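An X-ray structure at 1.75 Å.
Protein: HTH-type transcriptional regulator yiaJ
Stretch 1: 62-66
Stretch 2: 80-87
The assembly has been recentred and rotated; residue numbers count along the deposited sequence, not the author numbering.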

ATOM      1  N   MET A  62       9.790   3.992   0.587  1.00 19.99           N
ATOM      2  CA  MET A  62       9.542   2.681   0.063  1.00 19.08           C
ATOM      3  C   MET A  62       9.610   2.798  -1.520  1.00 20.97           C
ATOM      4  O   MET A  62       8.901   3.640  -2.094  1.00 20.37           O
ATOM      5  CB  MET A  62       8.201   2.192   0.755  1.00 20.41           C
ATOM      6  CG  MET A  62       7.662   2.964   2.336  1.00  3.96           C
ATOM      7  SD  MET A  62       6.436   1.833   2.744  1.00 35.59           S
ATOM      8  CE  MET A  62       5.121   2.845   2.582  1.00 25.32           C
ATOM      9  N   PRO A  63      10.493   2.056  -2.237  1.00 21.35           N
ATOM     10  CA  PRO A  63      10.535   2.177  -3.717  1.00 21.81           C
ATOM     11  C   PRO A  63       9.215   1.735  -4.364  1.00 21.17           C
ATOM     12  O   PRO A  63       8.563   0.804  -3.873  1.00 21.62           O
ATOM     13  CB  PRO A  63      11.651   1.213  -4.148  1.00 22.30           C
ATOM     14  CG  PRO A  63      12.460   0.959  -2.906  1.00 22.86           C
ATOM     15  CD  PRO A  63      11.469   1.055  -1.757  1.00 21.79           C
ATOM     16  N   LEU A  64       8.812   2.406  -5.431  1.00 20.97           N
ATOM     17  CA  LEU A  64       7.509   2.119  -6.046  1.00 21.11           C
ATOM     18  C   LEU A  64       7.353   0.672  -6.525  1.00 21.47           C
ATOM     19  O   LEU A  64       6.272   0.095  -6.384  1.00 21.27           O
ATOM     20  CB  LEU A  64       7.226   3.079  -7.208  1.00 20.45           C
ATOM     21  CG  LEU A  64       7.121   4.589  -6.870  1.00 21.60           C
ATOM     22  CD1 LEU A  64       6.754   5.374  -8.125  1.00 22.61           C
ATOM     23  CD2 LEU A  64       6.155   4.898  -5.747  1.00 20.62           C
ATOM     24  N   TYR A  65       8.425   0.097  -7.081  1.00 22.20           N
ATOM     25  CA  TYR A  65       8.328  -1.179  -7.809  1.00 22.86           C
ATOM     26  C   TYR A  65       8.094  -2.405  -6.913  1.00 23.44           C
ATOM     27  O   TYR A  65       7.618  -3.428  -7.390  1.00 22.97           O
ATOM     28  CB  TYR A  65       9.569  -1.404  -8.694  1.00 22.76           C
ATOM     29  CG  TYR A  65      10.746  -1.978  -7.935  1.00 22.94           C
ATOM     30  CD1 TYR A  65      11.054  -3.344  -8.005  1.00 22.16           C
ATOM     31  CD2 TYR A  65      11.538  -1.157  -7.127  1.00 23.42           C
ATOM     32  CE1 TYR A  65      12.120  -3.889  -7.280  1.00 24.49           C
ATOM     33  CE2 TYR A  65      12.616  -1.676  -6.406  1.00 25.11           C
ATOM     34  CZ  TYR A  65      12.895  -3.049  -6.484  1.00 26.40           C
ATOM     35  OH  TYR A  65      13.970  -3.557  -5.783  1.00 27.36           O
ATOM     36  N   CYS A  66       8.448  -2.302  -5.626  1.00 23.83           N
ATOM     37  CA  CYS A  66       8.370  -3.448  -4.703  1.00 24.05           C
ATOM     38  C   CYS A  66       7.423  -3.191  -3.517  1.00 24.13           C
ATOM     39  O   CYS A  66       7.337  -4.000  -2.602  1.00 24.86           O
ATOM     40  CB  CYS A  66       9.786  -3.852  -4.214  1.00 23.69           C
ATOM     41  SG  CYS A  66      10.667  -2.498  -3.405  1.00 25.70           S
ATOM     42  N   ASP A  80       3.834   6.548 -19.244  1.00 24.79           N
ATOM     43  CA  ASP A  80       5.168   7.073 -19.554  1.00 24.83           C
ATOM     44  C   ASP A  80       6.021   7.131 -18.285  1.00 23.88           C
ATOM     45  O   ASP A  80       7.240   7.007 -18.350  1.00 24.00           O
ATOM     46  CB  ASP A  80       5.098   8.474 -20.172  1.00 25.09           C
ATOM     47  CG  ASP A  80       4.555   8.470 -21.602  1.00 26.95           C
ATOM     48  OD1 ASP A  80       4.345   7.384 -22.188  1.00 25.41           O
ATOM     49  OD2 ASP A  80       4.294   9.530 -22.210  1.00 28.03           O
ATOM     50  N   TYR A  81       5.374   7.310 -17.133  1.00 23.20           N
ATOM     51  CA  TYR A  81       6.116   7.340 -15.874  1.00 23.55           C
ATOM     52  C   TYR A  81       6.874   6.028 -15.660  1.00 23.45           C
ATOM     53  O   TYR A  81       8.054   6.032 -15.271  1.00 23.32           O
ATOM     54  CB  TYR A  81       5.197   7.640 -14.674  1.00 22.84           C
ATOM     55  CG  TYR A  81       5.970   7.845 -13.380  1.00 23.31           C
ATOM     56  CD1 TYR A  81       6.185   9.134 -12.874  1.00 23.82           C
ATOM     57  CD2 TYR A  81       6.520   6.755 -12.688  1.00 22.56           C
ATOM     58  CE1 TYR A  81       6.919   9.330 -11.696  1.00 23.43           C
ATOM     59  CE2 TYR A  81       7.268   6.936 -11.520  1.00 23.23           C
ATOM     60  CZ  TYR A  81       7.455   8.230 -11.029  1.00 24.41           C
ATOM     61  OH  TYR A  81       8.177   8.436  -9.873  1.00 22.91           O
ATOM     62  N   VAL A  82       6.184   4.911 -15.925  1.00 23.85           N
ATOM     63  CA  VAL A  82       6.694   3.570 -15.634  1.00 23.95           C
ATOM     64  C   VAL A  82       7.892   3.252 -16.532  1.00 24.56           C
ATOM     65  O   VAL A  82       8.921   2.772 -16.058  1.00 23.26           O
ATOM     66  CB  VAL A  82       5.602   2.469 -15.811  1.00 24.38           C
ATOM     67  CG1 VAL A  82       6.072   1.126 -15.257  1.00 23.96           C
ATOM     68  CG2 VAL A  82       4.274   2.896 -15.180  1.00 23.72           C
ATOM     69  N   LYS A  83       7.745   3.542 -17.821  1.00 25.49           N
ATOM     70  CA  LYS A  83       8.856   3.426 -18.768  1.00 27.15           C
ATOM     71  C   LYS A  83      10.081   4.243 -18.332  1.00 26.70           C
ATOM     72  O   LYS A  83      11.177   3.689 -18.242  1.00 27.25           O
ATOM     73  CB  LYS A  83       8.416   3.803 -20.198  1.00 28.10           C
ATOM     74  CG  LYS A  83       9.491   3.507 -21.243  1.00 31.61           C
ATOM     75  CD  LYS A  83       8.924   3.007 -22.567  1.00 37.72           C
ATOM     76  CE  LYS A  83       9.862   3.356 -23.726  1.00 41.09           C
ATOM     77  NZ  LYS A  83       9.298   4.446 -24.583  1.00 43.13           N
ATOM     78  N   SER A  84       9.893   5.530 -18.024  1.00 26.55           N
ATOM     79  CA  SER A  84      11.013   6.391 -17.617  1.00 27.04           C
ATOM     80  C   SER A  84      11.573   5.962 -16.261  1.00 26.67           C
ATOM     81  O   SER A  84      12.773   6.040 -16.034  1.00 26.75           O
ATOM     82  CB  SER A  84      10.610   7.874 -17.573  1.00 27.39           C
ATOM     83  OG  SER A  84      10.008   8.266 -18.799  1.00 30.27           O
ATOM     84  N   TYR A  85      10.693   5.513 -15.366  1.00 26.12           N
ATOM     85  CA  TYR A  85      11.103   4.980 -14.069  1.00 25.64           C
ATOM     86  C   TYR A  85      12.049   3.800 -14.264  1.00 26.13           C
ATOM     87  O   TYR A  85      13.106   3.751 -13.645  1.00 26.01           O
ATOM     88  CB  TYR A  85       9.863   4.589 -13.243  1.00 25.88           C
ATOM     89  CG  TYR A  85      10.154   3.955 -11.895  1.00 25.13           C
ATOM     90  CD1 TYR A  85      10.240   4.732 -10.739  1.00 24.21           C
ATOM     91  CD2 TYR A  85      10.305   2.570 -11.773  1.00 25.93           C
ATOM     92  CE1 TYR A  85      10.498   4.149  -9.489  1.00 23.70           C
ATOM     93  CE2 TYR A  85      10.571   1.977 -10.536  1.00 24.24           C
ATOM     94  CZ  TYR A  85      10.654   2.761  -9.403  1.00 25.36           C
ATOM     95  OH  TYR A  85      10.897   2.156  -8.185  1.00 25.10           O
ATOM     96  N   TRP A  86      11.669   2.850 -15.120  1.00 26.47           N
ATOM     97  CA  TRP A  86      12.526   1.690 -15.403  1.00 27.35           C
ATOM     98  C   TRP A  86      13.871   2.118 -15.999  1.00 28.71           C
ATOM     99  O   TRP A  86      14.917   1.563 -15.657  1.00 29.16           O
ATOM    100  CB  TRP A  86      11.821   0.664 -16.318  1.00 26.56           C
ATOM    101  CG  TRP A  86      11.679  -0.671 -15.650  1.00 26.35           C
ATOM    102  CD1 TRP A  86      12.431  -1.790 -15.870  1.00 26.55           C
ATOM    103  CD2 TRP A  86      10.745  -1.015 -14.619  1.00 26.21           C
ATOM    104  NE1 TRP A  86      12.024  -2.813 -15.044  1.00 27.00           N
ATOM    105  CE2 TRP A  86      10.983  -2.368 -14.268  1.00 26.48           C
ATOM    106  CE3 TRP A  86       9.710  -0.318 -13.965  1.00 26.32           C
ATOM    107  CZ2 TRP A  86      10.238  -3.036 -13.285  1.00 26.37           C
ATOM    108  CZ3 TRP A  86       8.970  -0.984 -12.984  1.00 24.06           C
ATOM    109  CH2 TRP A  86       9.238  -2.325 -12.655  1.00 26.37           C
ATOM    110  N   GLU A  87      13.839   3.113 -16.880  1.00 29.81           N
ATOM    111  CA  GLU A  87      15.065   3.590 -17.524  1.00 31.46           C
ATOM    112  C   GLU A  87      16.018   4.209 -16.501  1.00 31.34           C
ATOM    113  O   GLU A  87      17.230   3.941 -16.522  1.00 31.75           O
ATOM    114  CB  GLU A  87      14.735   4.580 -18.640  1.00 32.11           C
ATOM    115  CG  GLU A  87      14.272   3.902 -19.919  1.00 36.48           C
ATOM    116  CD  GLU A  87      13.514   4.828 -20.861  1.00 41.47           C
ATOM    117  OE1 GLU A  87      13.660   6.069 -20.760  1.00 42.90           O
ATOM    118  OE2 GLU A  87      12.763   4.306 -21.716  1.00 43.52           O
TER
HETATM  119  O   HOH W   1      11.840   3.778  -6.379  1.00 25.96           O

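Stretch 2 is a segment of a longer helix, its turns closed by the usual i to i-4 hydrogen bonds, among them Tyr85 N to Tyr81 O (2.7 Å) and Trp86 N to Val82 O (2.9 Å). In stretch 1, Met62 and Pro63 lie in a strand; at Leu64 and Tyr65 the backbone takes phi/psi values of -59/-38° and -72/-22°, and the amide nitrogens of both residues lie near the same phenol oxygen of the helix. The backbones stay well apart: the nearest CA atoms, those of Tyr65 and Trp86, are 9.1 Å from each other. Side chains must therefore bridge the gap, and the contact is small, burying 218 Å² in total.

Tyr85 contributes most to it. With chi1 at 177° (t), its long, flat side chain reaches from the helix to the backbone of Leu64 and Tyr65, where Tyr65 N donates a weak hydrogen bond to Tyr85 OH (3.4 Å, 143°). Leu64 N lies 3.5 Å from Tyr85 OH. The O of water 1 lies 2.6 Å from Tyr85 OH and accepts a weak hydrogen bond from Leu64 N (3.5 Å), so the phenol end is served by polar partners while its ring packs against carbon.

That packing is apolar. Leu64 CB lies 4.1 Å from Tyr85 CZ, and Tyr65 CB 4.0 Å from Tyr85 CE2. One helical turn earlier, Tyr81 CE2 meets Leu64 CD1 at 3.8 Å; the branched leucine, buried and pointing toward the helix, thus touches both tyrosines. Tyr65 also starts toward the helix, but its end leads away; Tyr65 CB lies 4.1 Å from Trp86 CH2, and Tyr85 OH sits at the edge of the Tyr65 ring, near its plane, 3.5 Å from Tyr65 CD2. The CA-to-CB bond of Trp86 points sideways to stretch 1, yet the end of its indole comes nearer. Tyr65, Tyr85 and Trp86 are buried too; Tyr65 OH and Trp86 NE1, like Tyr81 OH on its partly exposed residue, are hydrogen-bonded elsewhere in the structure, so carbon surfaces can pack here without leaving those groups unpaired.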